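PDB 4Q7F: 5' nucleotidase family protein from Staphylococcus aureus subsp. aureus, which is a putative 5'-nucleotidase family protein with a two-metal calcineurin-like phosphoesterase domain and a C-terminal 5'-nucleotidase domain. Local coordinates for residues K67-G71 against F243-H247; T163-I167 against T224-E228; A184-Q189 against A231-F236. The contacts are given in a common frame with arbitrary orientation. Numbering follows the deposited sequence.

Interaction 1 of 3, residues K67-G71 against F243-H247; sequences KIDNG and FITGH. With MG (magnesium ion), chain B.
An asparagine side chain reaches across between two strands of different sheets. The segments start as strands, 67-69 and 243-244, while Gly71 and Gly246-His247 lie in loops; the closest CA atoms, of Asn70 and Gly246, are 6.7 Å apart. Asn70 (chi1 t) lays its amide against the second backbone, with ND2 3.2 Å from Thr245 C and 3.5 Å from Gly246 N, where a CB on Gly246 would crowd it; its OD1 is hydrogen-bonded to Thr106. Ile68 and Ile244, both mt, meet at CD1 to CD1, 3.9 Å, and Ile244 CG2 lies 3.8 Å from Asn70 CG. Asp69 OD1 accepts from Gly71 N at 2.9 Å, an Asx turn. His247 (phi 72°, chi1 t) directs its CB sideways, and its ND1 binds magnesium at 2.5 Å; water 1, 2.3 Å from the ion, donates to His247 O at 2.7 Å. Asp72, Asn109 and His207 complete the protein ligands. Metal-bearing loops following the strands of two facing sheets are the hallmark of the calcineurin-like phosphoesterase fold.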
loop_
_atom_site.group_PDB
_atom_site.type_symbol
_atom_site.label_atom_id
_atom_site.label_comp_id
_atom_site.label_asym_id
_atom_site.label_seq_id
_atom_site.Cartn_x
_atom_site.Cartn_y
_atom_site.Cartn_z
ATOM N N LYS A 67 -6.204 21.783 4.558
ATOM C CA LYS A 67 -6.605 20.453 4.106
ATOM C C LYS A 67 -5.431 19.809 3.351
ATOM O O LYS A 67 -4.875 20.375 2.385
ATOM C CB LYS A 67 -7.895 20.613 3.291
ATOM C CG LYS A 67 -8.541 19.355 2.781
ATOM C CD LYS A 67 -10.065 19.495 2.621
ATOM C CE LYS A 67 -10.515 20.612 1.706
ATOM N NZ LYS A 67 -11.944 20.449 1.310
ATOM N N ILE A 68 -5.067 18.605 3.805
ATOM C CA ILE A 68 -3.893 17.884 3.344
ATOM C C ILE A 68 -4.151 16.446 2.928
ATOM O O ILE A 68 -4.936 15.751 3.563
ATOM C CB ILE A 68 -2.893 17.795 4.526
ATOM C CG1 ILE A 68 -2.588 19.198 5.054
ATOM C CG2 ILE A 68 -1.626 17.018 4.148
ATOM C CD1 ILE A 68 -1.812 19.260 6.348
ATOM N N ASP A 69 -3.554 16.047 1.813
ATOM C CA ASP A 69 -3.525 14.626 1.395
ATOM C C ASP A 69 -2.104 14.131 1.630
ATOM O O ASP A 69 -1.144 14.694 1.103
ATOM C CB ASP A 69 -3.944 14.388 -0.050
ATOM C CG ASP A 69 -3.893 12.895 -0.407
ATOM O OD1 ASP A 69 -2.765 12.410 -0.616
ATOM O OD2 ASP A 69 -4.964 12.218 -0.454
ATOM N N ASN A 70 -1.951 13.059 2.394
ATOM C CA ASN A 70 -0.609 12.587 2.757
ATOM C C ASN A 70 -0.094 11.373 1.994
ATOM O O ASN A 70 0.694 10.548 2.544
ATOM C CB ASN A 70 -0.523 12.342 4.280
ATOM C CG ASN A 70 0.920 12.148 4.761
ATOM O OD1 ASN A 70 1.838 12.876 4.336
ATOM N ND2 ASN A 70 1.134 11.169 5.635
ATOM N N GLY A 71 -0.500 11.237 0.727
ATOM C CA GLY A 71 0.049 10.165 -0.114
ATOM C C GLY A 71 -0.776 8.916 -0.346
ATOM O O GLY A 71 -1.709 8.612 0.388
ATOM N N PHE A 243 3.119 16.072 13.636
ATOM C CA PHE A 243 3.811 14.993 12.920
ATOM C C PHE A 243 2.738 14.137 12.258
ATOM O O PHE A 243 2.077 13.307 12.914
ATOM C CB PHE A 243 4.676 14.184 13.888
ATOM C CG PHE A 243 5.726 13.331 13.215
ATOM C CD1 PHE A 243 6.904 13.902 12.746
ATOM C CD2 PHE A 243 5.563 11.966 13.085
ATOM C CE1 PHE A 243 7.880 13.125 12.134
ATOM C CE2 PHE A 243 6.532 11.188 12.469
ATOM C CZ PHE A 243 7.693 11.766 11.992
ATOM N N ILE A 244 2.537 14.393 10.965
ATOM C CA ILE A 244 1.547 13.705 10.150
ATOM C C ILE A 244 2.214 12.523 9.483
ATOM O O ILE A 244 3.291 12.663 8.896
ATOM C CB ILE A 244 0.903 14.697 9.140
ATOM C CG1 ILE A 244 -0.039 15.616 9.913
ATOM C CG2 ILE A 244 0.138 13.990 8.020
ATOM C CD1 ILE A 244 -0.660 16.753 9.092
ATOM N N THR A 245 1.585 11.356 9.615
ATOM C CA THR A 245 2.106 10.114 9.068
ATOM C C THR A 245 1.060 9.337 8.263
ATOM O O THR A 245 -0.108 9.696 8.224
ATOM C CB THR A 245 2.664 9.214 10.190
ATOM O OG1 THR A 245 1.620 8.828 11.085
ATOM C CG2 THR A 245 3.749 9.921 10.938
ATOM N N GLY A 246 1.491 8.256 7.622
ATOM C CA GLY A 246 0.597 7.432 6.803
ATOM C C GLY A 246 1.290 6.119 6.515
ATOM O O GLY A 246 2.040 5.617 7.363
ATOM N N HIS A 247 1.021 5.560 5.329
ATOM C CA HIS A 247 1.683 4.357 4.814
ATOM C C HIS A 247 1.341 3.037 5.457
ATOM O O HIS A 247 1.184 2.036 4.753
ATOM C CB HIS A 247 3.214 4.549 4.855
ATOM C CG HIS A 247 3.993 3.400 4.307
ATOM N ND1 HIS A 247 3.909 3.012 2.987
ATOM C CD2 HIS A 247 4.903 2.576 4.882
ATOM C CE1 HIS A 247 4.720 1.999 2.775
ATOM N NE2 HIS A 247 5.335 1.712 3.908
HETATM MG MG MG B . 2.264 3.670 1.211
HETATM O O HOH W 1 0.896 1.985 2.025
#

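Interaction 2 of 3, residues T163-I167 against T224-E228; sequences TTQFI and TGENE
Two irregular loops meet here, with the CA atoms of Phe166 and Glu226 only 4.9 Å apart. The second loop opens at Thr224 (chi1 p), whose carbonyl O lies 3.5 Å from Phe166 CE1 and whose OG1 is 3.6 Å from the same ring carbon. Gly225 follows with a positive phi (96°); a CB there would clash with the amide of Gln165, which instead reaches the backbone, its NE2 donating to Gly225 O at 2.7 Å and nearly straight (170°). Gln165 gets there with chi1 p and chi2 t. Next comes Glu226, fully extended (all chi near 180°). Its CB sits over one face of the ring of Phe166 (chi1 -139°, between wells), which also stacks with His169; CB is 3.9 Å from the centroid and 21° off the normal, a CH-pi contact, while Glu226 O accepts from Thr164 OG1 at 2.7 Å. OE1 of Glu226 is hydrogen-bonded to His247 NE2, and the residue lines the pocket of the bound 3D1. Past Asn227, Glu228 (chi1 m, chi2 t) turns back toward the first loop. Water 2 lies between the loops, accepting from Gln165 N at 3.2 Å, with Glu226 O at 2.9 Å and Glu228 OE2 at 2.6 Å. Glu228 occupies the N-cap position of helix 229-236, and its carboxylate also takes hydrogen bonds from Ser183 and the first backbone amides of helix 184-198. The first loop leaves strand 155-163, and Thr164 is tied by its backbone to His207, just where the neighbouring parallel strand 201-207 ends.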
loop_
_atom_site.group_PDB
_atom_site.type_symbol
_atom_site.label_atom_id
_atom_site.label_comp_id
_atom_site.label_asym_id
_atom_site.label_seq_id
_atom_site.Cartn_x
_atom_site.Cartn_y
_atom_site.Cartn_z
ATOM N N THR A 163 8.847 11.302 2.230
ATOM C CA THR A 163 8.325 10.027 1.767
ATOM C C THR A 163 9.242 8.857 2.173
ATOM O O THR A 163 10.469 8.980 2.221
ATOM C CB THR A 163 8.188 10.053 0.226
ATOM O OG1 THR A 163 7.294 11.115 -0.181
ATOM C CG2 THR A 163 7.654 8.736 -0.285
ATOM N N THR A 164 8.641 7.733 2.496
ATOM C CA THR A 164 9.440 6.511 2.809
ATOM C C THR A 164 10.538 6.279 1.749
ATOM O O THR A 164 10.290 6.294 0.527
ATOM C CB THR A 164 8.537 5.277 2.950
ATOM O OG1 THR A 164 9.343 4.092 3.190
ATOM C CG2 THR A 164 7.687 5.082 1.693
ATOM N N GLN A 165 11.762 6.067 2.224
ATOM C CA GLN A 165 12.903 5.852 1.340
ATOM C C GLN A 165 12.921 4.457 0.720
ATOM O O GLN A 165 13.676 4.223 -0.203
ATOM C CB GLN A 165 14.214 6.020 2.127
ATOM C CG GLN A 165 14.452 4.928 3.173
ATOM C CD GLN A 165 15.623 5.229 4.086
ATOM O OE1 GLN A 165 16.656 5.693 3.641
ATOM N NE2 GLN A 165 15.469 4.942 5.372
ATOM N N PHE A 166 12.025 3.578 1.153
ATOM C CA PHE A 166 12.105 2.148 0.801
ATOM C C PHE A 166 11.566 1.770 -0.580
ATOM O O PHE A 166 11.546 0.609 -0.923
ATOM C CB PHE A 166 11.365 1.358 1.885
ATOM C CG PHE A 166 12.042 0.085 2.301
ATOM C CD1 PHE A 166 13.238 0.139 2.989
ATOM C CD2 PHE A 166 11.446 -1.147 2.098
ATOM C CE1 PHE A 166 13.863 -1.012 3.414
ATOM C CE2 PHE A 166 12.060 -2.307 2.535
ATOM C CZ PHE A 166 13.278 -2.238 3.183
ATOM N N ILE A 167 11.146 2.758 -1.363
ATOM C CA ILE A 167 10.587 2.534 -2.701
ATOM C C ILE A 167 11.371 1.562 -3.624
ATOM O O ILE A 167 10.734 0.776 -4.336
ATOM C CB ILE A 167 10.253 3.879 -3.382
ATOM C CG1 ILE A 167 9.108 4.568 -2.609
ATOM C CG2 ILE A 167 9.853 3.655 -4.832
ATOM C CD1 ILE A 167 8.792 6.026 -2.971
ATOM N N THR A 224 14.485 -1.755 9.153
ATOM C CA THR A 224 15.031 -1.655 7.789
ATOM C C THR A 224 15.202 -0.238 7.237
ATOM O O THR A 224 15.835 -0.048 6.202
ATOM C CB THR A 224 14.098 -2.378 6.791
ATOM O OG1 THR A 224 12.814 -1.743 6.789
ATOM C CG2 THR A 224 13.922 -3.833 7.166
ATOM N N GLY A 225 14.624 0.751 7.898
ATOM C CA GLY A 225 14.674 2.122 7.389
ATOM C C GLY A 225 13.416 2.461 6.590
ATOM O O GLY A 225 13.209 3.626 6.199
ATOM N N GLU A 226 12.576 1.459 6.325
ATOM C CA GLU A 226 11.304 1.694 5.626
ATOM C C GLU A 226 10.517 2.764 6.363
ATOM O O GLU A 226 10.008 3.716 5.763
ATOM C CB GLU A 226 10.445 0.416 5.564
ATOM C CG GLU A 226 9.017 0.693 5.061
ATOM C CD GLU A 226 8.111 -0.537 5.017
ATOM O OE1 GLU A 226 6.904 -0.368 4.718
ATOM O OE2 GLU A 226 8.591 -1.657 5.286
ATOM N N ASN A 227 10.419 2.575 7.676
ATOM C CA ASN A 227 9.692 3.469 8.556
ATOM C C ASN A 227 10.667 4.074 9.526
ATOM O O ASN A 227 11.392 3.347 10.224
ATOM C CB ASN A 227 8.618 2.677 9.310
ATOM C CG ASN A 227 7.513 2.192 8.395
ATOM O OD1 ASN A 227 6.797 2.997 7.805
ATOM N ND2 ASN A 227 7.352 0.873 8.295
ATOM N N GLU A 228 10.691 5.401 9.568
ATOM C CA GLU A 228 11.625 6.132 10.413
ATOM C C GLU A 228 10.933 7.123 11.346
ATOM O O GLU A 228 11.586 8.004 11.903
ATOM C CB GLU A 228 12.571 6.936 9.516
ATOM C CG GLU A 228 13.158 6.180 8.335
ATOM C CD GLU A 228 14.047 7.057 7.470
ATOM O OE1 GLU A 228 15.048 7.580 7.987
ATOM O OE2 GLU A 228 13.775 7.191 6.265
HETATM O O HOH W 2 11.572 6.110 5.371
#

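Interaction 3 of 3, residues A184-Q189 against A231-F236; sequences AFEILQ and AMLEAF
Two helices run side by side in nearly the same direction, their segments crossing at -29° with a closest axis approach of 10.1 Å. Phe185 and Met232 come nearest, CA to CA 5.6 Å, and one turn later the helices have spread to 7.9 Å between the CA atoms of Gln189 and Phe236. Phe185 (chi1 t) is a knob in a hole made by Ala231, Met232, Ala235 and Phe236: its CD2 is 3.8 Å from Ala231 CB, its CE2 3.8 Å from Ala235 CB, and its CZ 3.8 Å from Phe236 CE2. Ala231 O approaches the ring edge, 3.3 Å from Phe185 CE2. The two phenyl rings are oblique, planes at 44° and centroids 5.2 Å apart. Phe236 (chi1 m) also meets Gln189 CB through CZ at 3.5 Å and Leu188 CD2 through CD2 at 3.9 Å. Met232, a selenomethionine, extends its CE to within 3.7 Å of Leu188 CD2 and 3.9 Å of Ala184 CB. Beneath, Leu188 and Met232 rest on strands 155-163 and 201-207. With 389 Å² buried and contacts almost wholly apolar, the pair is held by shape and hydrophobic burial as helices covering one face of a sheet.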
loop_
_atom_site.group_PDB
_atom_site.type_symbol
_atom_site.label_atom_id
_atom_site.label_comp_id
_atom_site.label_asym_id
_atom_site.label_seq_id
_atom_site.Cartn_x
_atom_site.Cartn_y
_atom_site.Cartn_z
ATOM N N ALA A 184 14.389 9.849 5.321
ATOM C CA ALA A 184 13.515 10.921 5.793
ATOM C C ALA A 184 14.094 11.519 7.065
ATOM O O ALA A 184 13.997 12.718 7.284
ATOM C CB ALA A 184 12.107 10.414 6.043
ATOM N N PHE A 185 14.721 10.688 7.884
ATOM C CA PHE A 185 15.349 11.168 9.106
ATOM C C PHE A 185 16.468 12.157 8.794
ATOM O O PHE A 185 16.569 13.220 9.426
ATOM C CB PHE A 185 15.942 9.998 9.901
ATOM C CG PHE A 185 16.656 10.420 11.156
ATOM C CD1 PHE A 185 17.929 10.951 11.097
ATOM C CD2 PHE A 185 16.053 10.281 12.394
ATOM C CE1 PHE A 185 18.587 11.350 12.245
ATOM C CE2 PHE A 185 16.710 10.666 13.549
ATOM C CZ PHE A 185 17.979 11.204 13.475
ATOM N N GLU A 186 17.325 11.794 7.840
ATOM C CA GLU A 186 18.480 12.635 7.488
ATOM C C GLU A 186 18.072 13.962 6.867
ATOM O O GLU A 186 18.641 14.998 7.193
ATOM C CB GLU A 186 19.435 11.907 6.549
ATOM C CG GLU A 186 20.075 10.670 7.157
ATOM C CD GLU A 186 21.027 9.977 6.204
ATOM O OE1 GLU A 186 21.395 10.582 5.167
ATOM O OE2 GLU A 186 21.410 8.828 6.504
ATOM N N ILE A 187 17.100 13.931 5.965
ATOM C CA ILE A 187 16.647 15.171 5.333
ATOM C C ILE A 187 15.976 16.076 6.374
ATOM O O ILE A 187 16.168 17.297 6.365
ATOM C CB ILE A 187 15.734 14.894 4.130
ATOM C CG1 ILE A 187 16.506 14.128 3.054
ATOM C CG2 ILE A 187 15.180 16.191 3.559
ATOM C CD1 ILE A 187 17.801 14.784 2.599
ATOM N N LEU A 188 15.189 15.483 7.267
ATOM C CA LEU A 188 14.549 16.253 8.318
ATOM C C LEU A 188 15.618 16.901 9.184
ATOM O O LEU A 188 15.577 18.108 9.429
ATOM C CB LEU A 188 13.629 15.377 9.187
ATOM C CG LEU A 188 12.958 16.093 10.373
ATOM C CD1 LEU A 188 12.123 17.269 9.902
ATOM C CD2 LEU A 188 12.096 15.111 11.146
ATOM N N GLN A 189 16.569 16.087 9.639
ATOM C CA GLN A 189 17.665 16.547 10.480
ATOM C C GLN A 189 18.405 17.734 9.876
ATOM O O GLN A 189 18.797 18.667 10.581
ATOM C CB GLN A 189 18.665 15.412 10.696
ATOM C CG GLN A 189 19.831 15.803 11.593
ATOM C CD GLN A 189 20.763 14.648 11.857
ATOM O OE1 GLN A 189 21.117 14.383 12.995
ATOM N NE2 GLN A 189 21.143 13.938 10.807
ATOM N N ALA A 231 12.303 7.258 15.184
ATOM C CA ALA A 231 13.620 7.887 15.267
ATOM C C ALA A 231 13.497 9.401 15.048
ATOM O O ALA A 231 14.214 10.182 15.663
ATOM C CB ALA A 231 14.563 7.278 14.253
HETATM N N MSE A 232 12.588 9.804 14.169
HETATM C CA MSE A 232 12.368 11.234 13.887
HETATM C C MSE A 232 11.827 11.954 15.108
HETATM O O MSE A 232 12.332 13.016 15.499
HETATM C CB MSE A 232 11.453 11.364 12.678
HETATM C CG MSE A 232 12.209 11.068 11.386
HETATM SE SE MSE A 232 10.945 10.471 9.979
HETATM C CE MSE A 232 10.712 12.253 9.171
ATOM N N LEU A 233 10.799 11.393 15.733
ATOM C CA LEU A 233 10.235 11.996 16.945
ATOM C C LEU A 233 11.229 11.952 18.103
ATOM O O LEU A 233 11.477 12.963 18.761
ATOM C CB LEU A 233 8.934 11.290 17.343
ATOM C CG LEU A 233 7.717 11.584 16.471
ATOM C CD1 LEU A 233 6.626 10.557 16.702
ATOM C CD2 LEU A 233 7.209 12.988 16.744
ATOM N N GLU A 234 11.789 10.771 18.346
ATOM C CA GLU A 234 12.752 10.568 19.411
ATOM C C GLU A 234 13.861 11.625 19.369
ATOM O O GLU A 234 14.270 12.136 20.403
ATOM C CB GLU A 234 13.370 9.165 19.299
ATOM C CG GLU A 234 14.444 8.845 20.334
ATOM C CD GLU A 234 15.152 7.515 20.073
ATOM O OE1 GLU A 234 15.449 6.807 21.050
ATOM O OE2 GLU A 234 15.404 7.159 18.900
ATOM N N ALA A 235 14.342 11.942 18.172
ATOM C CA ALA A 235 15.416 12.907 18.003
ATOM C C ALA A 235 14.952 14.353 17.914
ATOM O O ALA A 235 15.631 15.251 18.434
ATOM C CB ALA A 235 16.217 12.566 16.758
ATOM N N PHE A 236 13.809 14.596 17.272
ATOM C CA PHE A 236 13.381 15.978 17.043
ATOM C C PHE A 236 12.017 16.431 17.586
ATOM O O PHE A 236 11.556 17.515 17.225
ATOM C CB PHE A 236 13.436 16.253 15.533
ATOM C CG PHE A 236 14.719 15.833 14.907
ATOM C CD1 PHE A 236 15.913 16.457 15.264
ATOM C CD2 PHE A 236 14.755 14.807 13.975
ATOM C CE1 PHE A 236 17.116 16.057 14.702
ATOM C CE2 PHE A 236 15.954 14.410 13.406
ATOM C CZ PHE A 236 17.138 15.030 13.772
#

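All three contacts lie in the calcineurin-like phosphoesterase region, with centres 12 to 16 Å apart. Along the chain interactions 2 and 3 are nested within the loop closed by interaction 1, and their own segments alternate: 163-167, 184-189, 224-228, 231-236. Interaction 1 joins the two sheets, interaction 2 ties loops beside the metals and the bound 3D1, and interaction 3 pairs helices on the outer face of the six-stranded sheet. Direct links connect them: His247 NE2 to Glu226 OE1 (2.7 Å), Glu228 OE2 to Ala184 N (2.9 Å), and Phe243 CZ packed on Met232 CB (3.8 Å). Metal ligand His247 thus meets pocket residue Glu226, whose loop reaches the start of helix 184-198 through Glu228.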